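Local coordinates for protein phenyl-3-pyruvate decarboxylase (Azospirillum brasilense, PDB 2NXW) that decarboxylates indole-3-pyruvate and phenylpyruvate to the corresponding aldehydes, using thiamine diphosphate and a metal ion, in auxin biosynthesis, at residues Glu359-Gly371 and Met377-Ala389. Residues are numbered along the deposited sequence; the frame is centred on the assembly and turned at random.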
loop_
_atom_site.group_PDB
_atom_site.type_symbol
_atom_site.label_atom_id
_atom_site.label_comp_id
_atom_site.label_asym_id
_atom_site.label_seq_id
_atom_site.Cartn_x
_atom_site.Cartn_y
_atom_site.Cartn_z
ATOM N N GLU A 359 -32.162 -10.731 38.935
ATOM C CA GLU A 359 -31.483 -9.842 37.995
ATOM C C GLU A 359 -30.076 -9.423 38.399
ATOM O O GLU A 359 -29.856 -8.922 39.503
ATOM C CB GLU A 359 -32.328 -8.586 37.762
ATOM N N PRO A 360 -29.099 -9.627 37.501
ATOM C CA PRO A 360 -27.708 -9.259 37.774
ATOM C C PRO A 360 -27.536 -7.742 37.688
ATOM O O PRO A 360 -27.063 -7.104 38.635
ATOM C CB PRO A 360 -26.943 -9.991 36.677
ATOM C CG PRO A 360 -27.897 -9.926 35.523
ATOM C CD PRO A 360 -29.219 -10.275 36.181
ATOM N N HIS A 361 -27.933 -7.173 36.552
ATOM C CA HIS A 361 -27.822 -5.735 36.347
ATOM C C HIS A 361 -29.040 -5.008 36.898
ATOM O O HIS A 361 -30.165 -5.220 36.442
ATOM C CB HIS A 361 -27.656 -5.412 34.860
ATOM C CG HIS A 361 -27.432 -3.957 34.583
ATOM N ND1 HIS A 361 -28.447 -3.026 34.626
ATOM C CD2 HIS A 361 -26.299 -3.267 34.310
ATOM C CE1 HIS A 361 -27.949 -1.824 34.391
ATOM N NE2 HIS A 361 -26.648 -1.943 34.197
ATOM N N ALA A 362 -28.804 -4.155 37.886
ATOM C CA ALA A 362 -29.874 -3.388 38.507
ATOM C C ALA A 362 -30.171 -2.144 37.674
ATOM O O ALA A 362 -29.337 -1.246 37.557
ATOM C CB ALA A 362 -29.476 -2.990 39.919
ATOM N N TYR A 363 -31.364 -2.108 37.094
ATOM C CA TYR A 363 -31.787 -0.981 36.275
ATOM C C TYR A 363 -32.286 0.158 37.146
ATOM O O TYR A 363 -33.020 -0.056 38.109
ATOM C CB TYR A 363 -32.901 -1.412 35.323
ATOM C CG TYR A 363 -32.419 -2.295 34.203
ATOM C CD1 TYR A 363 -31.794 -1.744 33.082
ATOM C CD2 TYR A 363 -32.556 -3.680 34.270
ATOM C CE1 TYR A 363 -31.320 -2.550 32.054
ATOM C CE2 TYR A 363 -32.082 -4.494 33.247
ATOM C CZ TYR A 363 -31.465 -3.920 32.143
ATOM O OH TYR A 363 -30.986 -4.713 31.129
ATOM N N PRO A 364 -31.892 1.392 36.814
ATOM C CA PRO A 364 -32.321 2.561 37.585
ATOM C C PRO A 364 -33.817 2.821 37.448
ATOM O O PRO A 364 -34.369 2.812 36.343
ATOM C CB PRO A 364 -31.480 3.688 36.995
ATOM C CG PRO A 364 -31.295 3.250 35.568
ATOM C CD PRO A 364 -31.005 1.781 35.705
ATOM N N THR A 365 -34.473 3.046 38.580
ATOM C CA THR A 365 -35.899 3.324 38.603
ATOM C C THR A 365 -36.172 4.461 39.571
ATOM O O THR A 365 -35.254 4.982 40.206
ATOM C CB THR A 365 -36.692 2.092 39.062
ATOM O OG1 THR A 365 -36.221 1.682 40.354
ATOM C CG2 THR A 365 -36.515 0.942 38.072
ATOM N N GLY A 366 -37.437 4.861 39.668
ATOM C CA GLY A 366 -37.808 5.913 40.596
ATOM C C GLY A 366 -37.514 7.329 40.162
ATOM O O GLY A 366 -36.872 8.086 40.892
ATOM N N LEU A 367 -37.983 7.704 38.976
ATOM C CA LEU A 367 -37.776 9.059 38.494
ATOM C C LEU A 367 -38.439 10.043 39.454
ATOM O O LEU A 367 -39.597 9.859 39.837
ATOM C CB LEU A 367 -38.403 9.237 37.106
ATOM C CG LEU A 367 -38.529 10.683 36.621
ATOM C CD1 LEU A 367 -37.154 11.226 36.239
ATOM C CD2 LEU A 367 -39.465 10.740 35.420
ATOM N N GLN A 368 -37.707 11.081 39.847
ATOM C CA GLN A 368 -38.269 12.102 40.722
ATOM C C GLN A 368 -38.871 13.153 39.783
ATOM O O GLN A 368 -38.172 14.032 39.278
ATOM C CB GLN A 368 -37.165 12.707 41.592
ATOM C CG GLN A 368 -36.463 11.660 42.437
ATOM C CD GLN A 368 -37.393 11.012 43.445
ATOM O OE1 GLN A 368 -37.841 11.659 44.394
ATOM N NE2 GLN A 368 -37.693 9.726 43.247
ATOM N N ALA A 369 -40.172 13.044 39.535
ATOM C CA ALA A 369 -40.853 13.960 38.621
ATOM C C ALA A 369 -41.095 15.332 39.226
ATOM O O ALA A 369 -42.223 15.673 39.583
ATOM C CB ALA A 369 -42.176 13.338 38.166
ATOM N N ASP A 370 -40.034 16.126 39.311
ATOM C CA ASP A 370 -40.107 17.454 39.912
ATOM C C ASP A 370 -39.573 18.568 39.019
ATOM O O ASP A 370 -39.406 18.393 37.812
ATOM C CB ASP A 370 -39.339 17.452 41.234
ATOM C CG ASP A 370 -37.904 17.014 41.061
ATOM O OD1 ASP A 370 -37.360 17.233 39.954
ATOM O OD2 ASP A 370 -37.321 16.465 42.026
ATOM N N GLY A 371 -39.282 19.717 39.620
ATOM C CA GLY A 371 -38.798 20.851 38.857
ATOM C C GLY A 371 -37.312 20.920 38.551
ATOM O O GLY A 371 -36.846 21.919 38.007
ATOM N N MET A 377 -29.504 9.962 33.372
ATOM C CA MET A 377 -30.055 8.886 34.190
ATOM C C MET A 377 -31.549 9.053 34.473
ATOM O O MET A 377 -32.243 8.068 34.738
ATOM C CB MET A 377 -29.281 8.739 35.504
ATOM C CG MET A 377 -27.836 8.283 35.318
ATOM S SD MET A 377 -27.615 6.856 34.224
ATOM C CE MET A 377 -28.171 5.524 35.271
ATOM N N ASP A 378 -32.039 10.287 34.424
ATOM C CA ASP A 378 -33.459 10.525 34.642
ATOM C C ASP A 378 -34.234 9.975 33.452
ATOM O O ASP A 378 -35.353 9.478 33.605
ATOM C CB ASP A 378 -33.741 12.013 34.802
ATOM C CG ASP A 378 -33.096 12.584 36.046
ATOM O OD1 ASP A 378 -33.254 11.966 37.118
ATOM O OD2 ASP A 378 -32.443 13.643 35.944
ATOM N N ILE A 379 -33.645 10.067 32.264
ATOM C CA ILE A 379 -34.308 9.544 31.076
ATOM C C ILE A 379 -34.369 8.020 31.192
ATOM O O ILE A 379 -35.394 7.413 30.889
ATOM C CB ILE A 379 -33.569 9.992 29.799
ATOM C CG1 ILE A 379 -33.640 11.518 29.688
ATOM C CG2 ILE A 379 -34.214 9.340 28.561
ATOM C CD1 ILE A 379 -32.787 12.089 28.555
ATOM N N ALA A 380 -33.296 7.392 31.672
ATOM C CA ALA A 380 -33.314 5.947 31.854
ATOM C C ALA A 380 -34.380 5.575 32.895
ATOM O O ALA A 380 -35.134 4.621 32.704
ATOM C CB ALA A 380 -31.935 5.445 32.298
ATOM N N ARG A 381 -34.459 6.325 33.991
ATOM C CA ARG A 381 -35.459 6.018 35.011
ATOM C C ARG A 381 -36.872 6.184 34.469
ATOM O O ARG A 381 -37.755 5.393 34.804
ATOM C CB ARG A 381 -35.288 6.906 36.252
ATOM C CG ARG A 381 -34.064 6.576 37.093
ATOM C CD ARG A 381 -33.919 7.563 38.257
ATOM N NE ARG A 381 -32.517 7.752 38.628
ATOM C CZ ARG A 381 -31.775 6.848 39.257
ATOM N NH1 ARG A 381 -32.292 5.678 39.608
ATOM N NH2 ARG A 381 -30.500 7.105 39.515
ATOM N N ALA A 382 -37.091 7.195 33.628
ATOM C CA ALA A 382 -38.437 7.421 33.091
ATOM C C ALA A 382 -38.886 6.233 32.255
ATOM O O ALA A 382 -40.011 5.745 32.390
ATOM C CB ALA A 382 -38.469 8.692 32.256
ATOM N N VAL A 383 -37.995 5.768 31.391
ATOM C CA VAL A 383 -38.279 4.638 30.522
ATOM C C VAL A 383 -38.494 3.380 31.347
ATOM O O VAL A 383 -39.470 2.658 31.147
ATOM C CB VAL A 383 -37.107 4.435 29.510
ATOM C CG1 VAL A 383 -37.150 3.036 28.872
ATOM C CG2 VAL A 383 -37.164 5.524 28.436
ATOM N N ASN A 384 -37.602 3.132 32.301
ATOM C CA ASN A 384 -37.699 1.931 33.122
ATOM C C ASN A 384 -38.931 1.911 34.012
ATOM O O ASN A 384 -39.514 0.851 34.217
ATOM C CB ASN A 384 -36.429 1.752 33.959
ATOM C CG ASN A 384 -35.198 1.500 33.101
ATOM O OD1 ASN A 384 -35.308 1.117 31.935
ATOM N ND2 ASN A 384 -34.013 1.699 33.683
ATOM N N ASP A 385 -39.321 3.067 34.549
ATOM C CA ASP A 385 -40.507 3.117 35.399
ATOM C C ASP A 385 -41.734 2.692 34.595
ATOM O O ASP A 385 -42.603 1.976 35.105
ATOM C CB ASP A 385 -40.736 4.524 35.971
ATOM C CG ASP A 385 -39.802 4.855 37.125
ATOM O OD1 ASP A 385 -39.181 3.923 37.683
ATOM O OD2 ASP A 385 -39.709 6.055 37.470
ATOM N N ARG A 386 -41.818 3.118 33.337
ATOM C CA ARG A 386 -42.975 2.730 32.536
ATOM C C ARG A 386 -43.024 1.223 32.361
ATOM O O ARG A 386 -44.088 0.611 32.465
ATOM C CB ARG A 386 -42.941 3.403 31.163
ATOM C CG ARG A 386 -43.497 4.812 31.153
ATOM C CD ARG A 386 -43.766 5.279 29.718
ATOM N NE ARG A 386 -44.675 4.372 29.010
ATOM C CZ ARG A 386 -46.004 4.464 29.027
ATOM N NH1 ARG A 386 -46.602 5.427 29.710
ATOM N NH2 ARG A 386 -46.738 3.578 28.357
ATOM N N VAL A 387 -41.872 0.623 32.096
ATOM C CA VAL A 387 -41.796 -0.816 31.919
ATOM C C VAL A 387 -42.191 -1.540 33.204
ATOM O O VAL A 387 -42.974 -2.491 33.169
ATOM C CB VAL A 387 -40.380 -1.250 31.488
ATOM C CG1 VAL A 387 -40.270 -2.768 31.496
ATOM C CG2 VAL A 387 -40.106 -0.724 30.080
ATOM N N ARG A 388 -41.668 -1.080 34.337
ATOM C CA ARG A 388 -41.986 -1.705 35.620
ATOM C C ARG A 388 -43.463 -1.575 35.971
ATOM O O ARG A 388 -44.000 -2.390 36.731
ATOM C CB ARG A 388 -41.120 -1.105 36.738
ATOM C CG ARG A 388 -39.660 -1.544 36.686
ATOM C CD ARG A 388 -39.555 -3.059 36.800
ATOM N NE ARG A 388 -38.210 -3.565 36.540
ATOM C CZ ARG A 388 -37.166 -3.364 37.335
ATOM N NH1 ARG A 388 -37.307 -2.662 38.453
ATOM N NH2 ARG A 388 -35.982 -3.869 37.014
ATOM N N ALA A 389 -44.112 -0.549 35.427
ATOM C CA ALA A 389 -45.530 -0.313 35.670
ATOM C C ALA A 389 -46.406 -1.145 34.731
ATOM O O ALA A 389 -47.632 -1.081 34.811
ATOM C CB ALA A 389 -45.853 1.173 35.516
HETATM O O HOH W 1 -33.369 -4.040 37.904
HETATM O O HOH W 2 -34.789 -1.964 39.084
HETATM O O HOH W 3 -34.868 11.163 39.130
#
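Asp-385 grips two successive backbone amides with its two carboxylate oxygens: Gly-366 N gives a 2.8 Å bond to OD1 and Leu-367 N a 2.8 Å bond to OD2. Both oxygens use their syn lone pairs, and N-H...O angles of 164° and 168° show nearly straight bonds, so the carboxylate is fixed in rotation. One turn earlier on the helix, Arg-381 lays a guanidinium face over Pro-364 CB (3.4 Å from NH1) while NH1 reaches Thr-365 O at 3.1 Å, a more bent bond. Asn-384 ND2 donates to Pro-364 O at 2.9 Å, the acceptor lying in the buried amide's plane; ND2 also donates to Asp-409 O, and OD1 accepts from Ile-411 N. These bonds strap the linker that leads from the central domain across the outer side of helix 376-388, whose other side packs on strand 470-475 of the cofactor-binding C-terminal domain. The Leu-367 side chain, with CG anti to its own N (chi1 167°), splits its methyls: CD1 meets Asp-378 CB, and CD2 meets Ala-382 CB at 3.9 Å. Beyond the crossing, Pro-364 CG lies 3.9 Å from Met-377 CE and 4.0 Å from Ala-380 CB. Two waters join the Arg-388 guanidinium to Tyr-363 N and O.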